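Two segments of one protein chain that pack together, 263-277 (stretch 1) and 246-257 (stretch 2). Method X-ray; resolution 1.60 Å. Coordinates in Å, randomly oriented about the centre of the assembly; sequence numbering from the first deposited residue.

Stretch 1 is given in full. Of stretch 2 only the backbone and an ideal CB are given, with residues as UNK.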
# COMPACT_ATOMS: atom_id res chain seq x y z
N GLU A 263 -17.49 2.34 30.71
CA GLU A 263 -16.87 2.33 32.05
C GLU A 263 -15.49 2.99 32.00
O GLU A 263 -15.13 3.80 32.88
CB GLU A 263 -16.72 0.90 32.59
CG GLU A 263 -16.18 0.86 34.03
CD GLU A 263 -15.97 -0.54 34.54
OE1 GLU A 263 -16.33 -1.50 33.83
OE2 GLU A 263 -15.42 -0.68 35.67
N ALA A 264 -14.72 2.65 30.97
CA ALA A 264 -13.40 3.23 30.77
C ALA A 264 -13.51 4.74 30.52
O ALA A 264 -12.74 5.49 31.07
CB ALA A 264 -12.66 2.51 29.61
N HIS A 265 -14.43 5.20 29.68
CA HIS A 265 -14.62 6.63 29.44
C HIS A 265 -15.04 7.40 30.70
O HIS A 265 -14.58 8.52 30.93
CB HIS A 265 -15.66 6.89 28.37
CG HIS A 265 -15.14 6.58 27.01
ND1 HIS A 265 -15.96 6.25 25.95
CD2 HIS A 265 -13.87 6.48 26.55
CE1 HIS A 265 -15.21 6.04 24.88
NE2 HIS A 265 -13.94 6.13 25.23
N ASP A 266 -15.91 6.78 31.47
CA ASP A 266 -16.31 7.33 32.77
C ASP A 266 -15.09 7.52 33.71
O ASP A 266 -15.07 8.45 34.50
CB ASP A 266 -17.30 6.39 33.45
CG ASP A 266 -18.72 6.47 32.87
OD1 ASP A 266 -19.12 7.47 32.21
OD2 ASP A 266 -19.45 5.48 33.12
N LEU A 267 -14.11 6.62 33.63
CA LEU A 267 -12.87 6.72 34.42
C LEU A 267 -11.86 7.68 33.80
O LEU A 267 -10.77 7.83 34.33
CB LEU A 267 -12.25 5.33 34.61
CG LEU A 267 -13.01 4.35 35.50
CD1 LEU A 267 -12.56 2.91 35.32
CD2 LEU A 267 -12.87 4.78 36.99
N GLY A 268 -12.21 8.31 32.69
CA GLY A 268 -11.35 9.27 32.00
C GLY A 268 -10.31 8.67 31.06
O GLY A 268 -9.37 9.36 30.67
N LEU A 269 -10.45 7.39 30.72
CA LEU A 269 -9.45 6.71 29.87
C LEU A 269 -9.82 6.80 28.41
O LEU A 269 -11.00 6.97 28.06
CB LEU A 269 -9.35 5.23 30.24
CG LEU A 269 -9.00 4.86 31.67
CD1 LEU A 269 -9.23 3.37 32.01
CD2 LEU A 269 -7.55 5.31 31.98
N ILE A 270 -8.79 6.71 27.56
CA ILE A 270 -8.96 6.60 26.10
C ILE A 270 -8.91 5.09 25.82
O ILE A 270 -8.12 4.40 26.46
CB ILE A 270 -7.90 7.39 25.37
CG1 ILE A 270 -8.18 8.90 25.50
CG2 ILE A 270 -7.80 6.97 23.87
CD1 ILE A 270 -7.07 9.84 24.92
N VAL A 271 -9.74 4.57 24.88
CA VAL A 271 -9.78 3.17 24.58
C VAL A 271 -9.42 2.96 23.11
O VAL A 271 -10.11 3.49 22.22
CB VAL A 271 -11.16 2.57 24.88
CG1 VAL A 271 -11.17 1.08 24.63
CG2 VAL A 271 -11.59 2.93 26.34
N LEU A 272 -8.34 2.24 22.89
CA LEU A 272 -7.89 1.90 21.52
C LEU A 272 -7.95 0.39 21.45
O LEU A 272 -7.29 -0.31 22.24
CB LEU A 272 -6.49 2.39 21.25
CG LEU A 272 -6.15 3.86 21.48
CD1 LEU A 272 -4.69 4.02 21.02
CD2 LEU A 272 -7.07 4.79 20.71
N THR A 273 -8.72 -0.16 20.52
CA THR A 273 -8.78 -1.61 20.40
C THR A 273 -7.95 -2.10 19.21
O THR A 273 -7.67 -1.34 18.24
CB THR A 273 -10.23 -2.08 20.37
OG1 THR A 273 -10.24 -3.51 20.56
CG2 THR A 273 -10.92 -1.59 19.08
N TRP A 274 -7.52 -3.37 19.28
CA TRP A 274 -6.55 -3.97 18.36
C TRP A 274 -6.76 -5.45 18.24
O TRP A 274 -7.50 -5.99 19.09
CB TRP A 274 -5.09 -3.76 18.89
CG TRP A 274 -4.88 -4.40 20.21
CD1 TRP A 274 -5.18 -3.87 21.42
CD2 TRP A 274 -4.38 -5.72 20.45
NE1 TRP A 274 -4.93 -4.80 22.41
CE2 TRP A 274 -4.44 -5.94 21.85
CE3 TRP A 274 -3.92 -6.76 19.62
CZ2 TRP A 274 -4.01 -7.11 22.44
CZ3 TRP A 274 -3.51 -7.94 20.23
CH2 TRP A 274 -3.56 -8.10 21.62
N THR A 275 -6.33 -6.13 17.16
CA THR A 275 -5.87 -5.62 15.86
C THR A 275 -7.09 -6.00 14.98
O THR A 275 -7.41 -7.18 14.82
CB THR A 275 -4.61 -6.25 15.37
OG1 THR A 275 -3.53 -5.82 16.22
CG2 THR A 275 -4.35 -5.85 13.96
N VAL A 276 -7.78 -4.98 14.48
CA VAL A 276 -9.13 -5.22 13.92
C VAL A 276 -9.03 -5.15 12.43
O VAL A 276 -8.77 -4.07 11.86
CB VAL A 276 -10.19 -4.23 14.54
CG1 VAL A 276 -11.60 -4.72 14.29
CG2 VAL A 276 -9.98 -3.92 16.08
N ASN A 277 -9.32 -6.27 11.75
CA ASN A 277 -9.13 -6.39 10.32
C ASN A 277 -10.36 -6.79 9.53
O ASN A 277 -10.54 -6.33 8.42
CB ASN A 277 -8.04 -7.43 10.04
CG ASN A 277 -6.67 -7.00 10.55
OD1 ASN A 277 -6.40 -5.79 10.71
ND2 ASN A 277 -5.77 -7.99 10.74
N UNK A 246 -2.64 4.76 34.33
CA UNK A 246 -2.62 4.83 32.86
C UNK A 246 -3.61 5.84 32.29
O UNK A 246 -4.63 6.17 32.94
CB UNK A 246 -2.92 3.45 32.27
N UNK A 247 -3.31 6.31 31.07
CA UNK A 247 -4.18 7.20 30.32
C UNK A 247 -5.01 6.46 29.25
O UNK A 247 -6.06 6.95 28.87
CB UNK A 247 -3.34 8.30 29.66
N UNK A 248 -4.50 5.33 28.78
CA UNK A 248 -5.19 4.53 27.74
C UNK A 248 -5.31 3.07 28.19
O UNK A 248 -4.41 2.51 28.84
CB UNK A 248 -4.44 4.61 26.41
N UNK A 249 -6.42 2.46 27.79
CA UNK A 249 -6.65 1.04 27.97
C UNK A 249 -6.80 0.50 26.58
O UNK A 249 -7.62 1.01 25.81
CB UNK A 249 -7.87 0.74 28.85
N UNK A 250 -6.03 -0.52 26.22
CA UNK A 250 -6.01 -1.07 24.87
C UNK A 250 -6.29 -2.54 24.87
O UNK A 250 -5.41 -3.37 24.81
CB UNK A 250 -4.66 -0.80 24.20
N UNK A 251 -7.58 -2.88 24.97
CA UNK A 251 -7.97 -4.28 24.95
C UNK A 251 -8.09 -4.90 23.57
O UNK A 251 -8.46 -4.23 22.57
CB UNK A 251 -9.31 -4.44 25.68
N UNK A 252 -7.79 -6.19 23.52
CA UNK A 252 -7.97 -6.96 22.31
C UNK A 252 -9.47 -6.89 21.94
O UNK A 252 -10.34 -6.91 22.82
CB UNK A 252 -7.49 -8.40 22.50
N UNK A 253 -9.75 -6.81 20.65
CA UNK A 253 -11.14 -6.48 20.25
C UNK A 253 -12.19 -7.51 20.67
O UNK A 253 -13.33 -7.13 20.89
CB UNK A 253 -11.20 -6.32 18.73
N UNK A 254 -11.84 -8.77 20.80
CA UNK A 254 -12.85 -9.78 21.25
C UNK A 254 -13.22 -9.59 22.68
O UNK A 254 -14.22 -10.17 23.13
CB UNK A 254 -12.33 -11.21 21.06
N UNK A 255 -12.46 -8.76 23.41
CA UNK A 255 -12.72 -8.57 24.82
C UNK A 255 -13.55 -7.32 25.09
O UNK A 255 -13.90 -7.05 26.21
CB UNK A 255 -11.40 -8.50 25.59
N UNK A 256 -13.87 -6.56 24.04
CA UNK A 256 -14.54 -5.30 24.17
C UNK A 256 -16.06 -5.43 24.15
O UNK A 256 -16.61 -6.23 23.39
CB UNK A 256 -14.08 -4.36 23.05
N UNK A 257 -16.71 -4.65 25.01
CA UNK A 257 -18.17 -4.53 25.05
C UNK A 257 -18.43 -3.04 25.18
O UNK A 257 -17.55 -2.31 25.63
CB UNK A 257 -18.80 -5.33 26.19

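Position 246 opens the segment with an ideal CB 5.0 Å from Leu269 CD2. A small or a medium residue could stand here; it is Gly246, whose O lies 3.2 Å from Leu269 CD2.

At 247 CA-to-CB points away and meets nothing of stretch 1, so the backbone matters more than the residue type, and a polar chain would do. The residue is Gln247; its O accepts from Ile270 N (3.0 Å) and from a water that also donates to Gly268 O.

Positions 248 and 249 pair in parallel with Ile270 and Val271, and extended phi/psi puts their side chains on opposite faces. The CB at 248 lies beside Ile270 and 5.3 Å from Leu272 CG, which invites a branched aliphatic. Leu248 fits: its CG lies 4.0 Å from Ile270 CB and its CD2 3.5 Å from Leu272 CD1.

The face at 249 carries Val271 and offers Leu269 CD1 at 4.3 Å from the ideal CB, with Ala264 farther off. Leucine or phenylalanine could serve, but a long flat group reaches the helix. Trp249 does so, its CE3 3.8 Å from Ala264 CB and 4.3 Å from Val271 CG2. Its N donates to Ile270 O (2.9 Å) and its O accepts from Leu272 N (3.2 Å).

At 250 the ideal CB is 3.3 Å from Leu272 O and 4.2 Å from Trp274 CD1; a small, weakly polar or apolar group suits such close quarters. Cys250 sets SG 3.7 Å from Leu272 CB, while its O accepts from Trp274 NE1 (2.8 Å).

Position 251 has phi -82°, which proline can adopt, and its CB points away, so many types fit; a residue with an N-H would be expected here, since the ladder's next bond would run from the nitrogen of 251 to Leu272 O. The residue is Pro251, which cannot make that bond, so Leu272 O has no hydrogen-bond partner and instead meets the ring at CD, 3.6 Å away. Pro251 rests CD 3.9 Å from Val271 CG1, and its O accepts from Thr273 OG1 (2.8 Å).

The CB at 252 lies 3.7 Å from Trp274 CZ2, favouring an aromatic or large aliphatic. Tyr252 turns its ring edge toward the Trp274 face, the planes at 61°, and its CA sits over the five-membered ring, 3.9 Å from the centroid.

At 253 the CB approaches Thr273 OG1 and Val276 CG2, so a bulky apolar group suits. Phe253 places CB 3.7 Å from Val276 CG2, with Val276 CG1 over its ring; its N donates to Trp274 O (2.9 Å).

Positions 254 and 255 find open space, tolerant of many types: Leu254 and Asp255. At 256 CA-to-CB points toward stretch 1, suiting a small branched chain; Val256 brings CG2 3.5 Å from Thr273 OG1. Position 257, out of reach, is Thr257, an N-cap.

Stretch 2 (246-257) GQLWCPYFLDVT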
# COMPACT_ATOMS: atom_id res chain seq x y z
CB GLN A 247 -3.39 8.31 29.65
CG GLN A 247 -2.94 9.42 30.57
CD GLN A 247 -1.97 8.95 31.64
OE1 GLN A 247 -0.98 8.31 31.35
NE2 GLN A 247 -2.28 9.27 32.91
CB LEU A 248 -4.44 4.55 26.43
CG LEU A 248 -4.20 5.84 25.65
CD1 LEU A 248 -3.01 6.51 26.24
CD2 LEU A 248 -3.98 5.53 24.12
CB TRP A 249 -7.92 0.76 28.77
CG TRP A 249 -8.28 -0.71 28.82
CD1 TRP A 249 -7.45 -1.77 28.99
CD2 TRP A 249 -9.61 -1.25 28.75
NE1 TRP A 249 -8.18 -2.97 28.97
CE2 TRP A 249 -9.50 -2.66 28.82
CE3 TRP A 249 -10.87 -0.68 28.56
CZ2 TRP A 249 -10.61 -3.50 28.76
CZ3 TRP A 249 -11.97 -1.51 28.48
CH2 TRP A 249 -11.82 -2.91 28.56
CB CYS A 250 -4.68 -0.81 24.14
SG CYS A 250 -4.39 0.98 23.91
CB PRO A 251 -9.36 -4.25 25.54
CG PRO A 251 -9.91 -2.91 25.08
CD PRO A 251 -8.72 -1.97 25.09
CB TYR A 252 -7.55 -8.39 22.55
CG TYR A 252 -7.65 -9.27 21.32
CD1 TYR A 252 -6.84 -9.05 20.23
CD2 TYR A 252 -8.50 -10.37 21.32
CE1 TYR A 252 -6.91 -9.87 19.11
CE2 TYR A 252 -8.57 -11.20 20.20
CZ TYR A 252 -7.77 -10.93 19.12
OH TYR A 252 -7.84 -11.75 18.00
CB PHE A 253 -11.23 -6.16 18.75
CG PHE A 253 -11.18 -7.36 17.85
CD1 PHE A 253 -9.99 -7.90 17.49
CD2 PHE A 253 -12.34 -7.91 17.35
CE1 PHE A 253 -9.90 -9.01 16.65
CE2 PHE A 253 -12.25 -9.04 16.53
CZ PHE A 253 -11.04 -9.55 16.17
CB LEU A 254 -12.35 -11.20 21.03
CG LEU A 254 -12.24 -11.64 19.58
CD1 LEU A 254 -11.76 -13.06 19.46
CD2 LEU A 254 -13.58 -11.44 18.92
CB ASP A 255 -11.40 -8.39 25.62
CG ASP A 255 -10.41 -9.51 25.42
OD1 ASP A 255 -10.77 -10.64 24.99
OD2 ASP A 255 -9.23 -9.27 25.75
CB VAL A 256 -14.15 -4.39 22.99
CG1 VAL A 256 -15.02 -3.12 22.85
CG2 VAL A 256 -12.66 -4.03 23.05
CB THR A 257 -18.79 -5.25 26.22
OG1 THR A 257 -18.29 -4.70 27.44
CG2 THR A 257 -18.46 -6.73 26.18
O HOH W 1 -6.96 9.42 29.47
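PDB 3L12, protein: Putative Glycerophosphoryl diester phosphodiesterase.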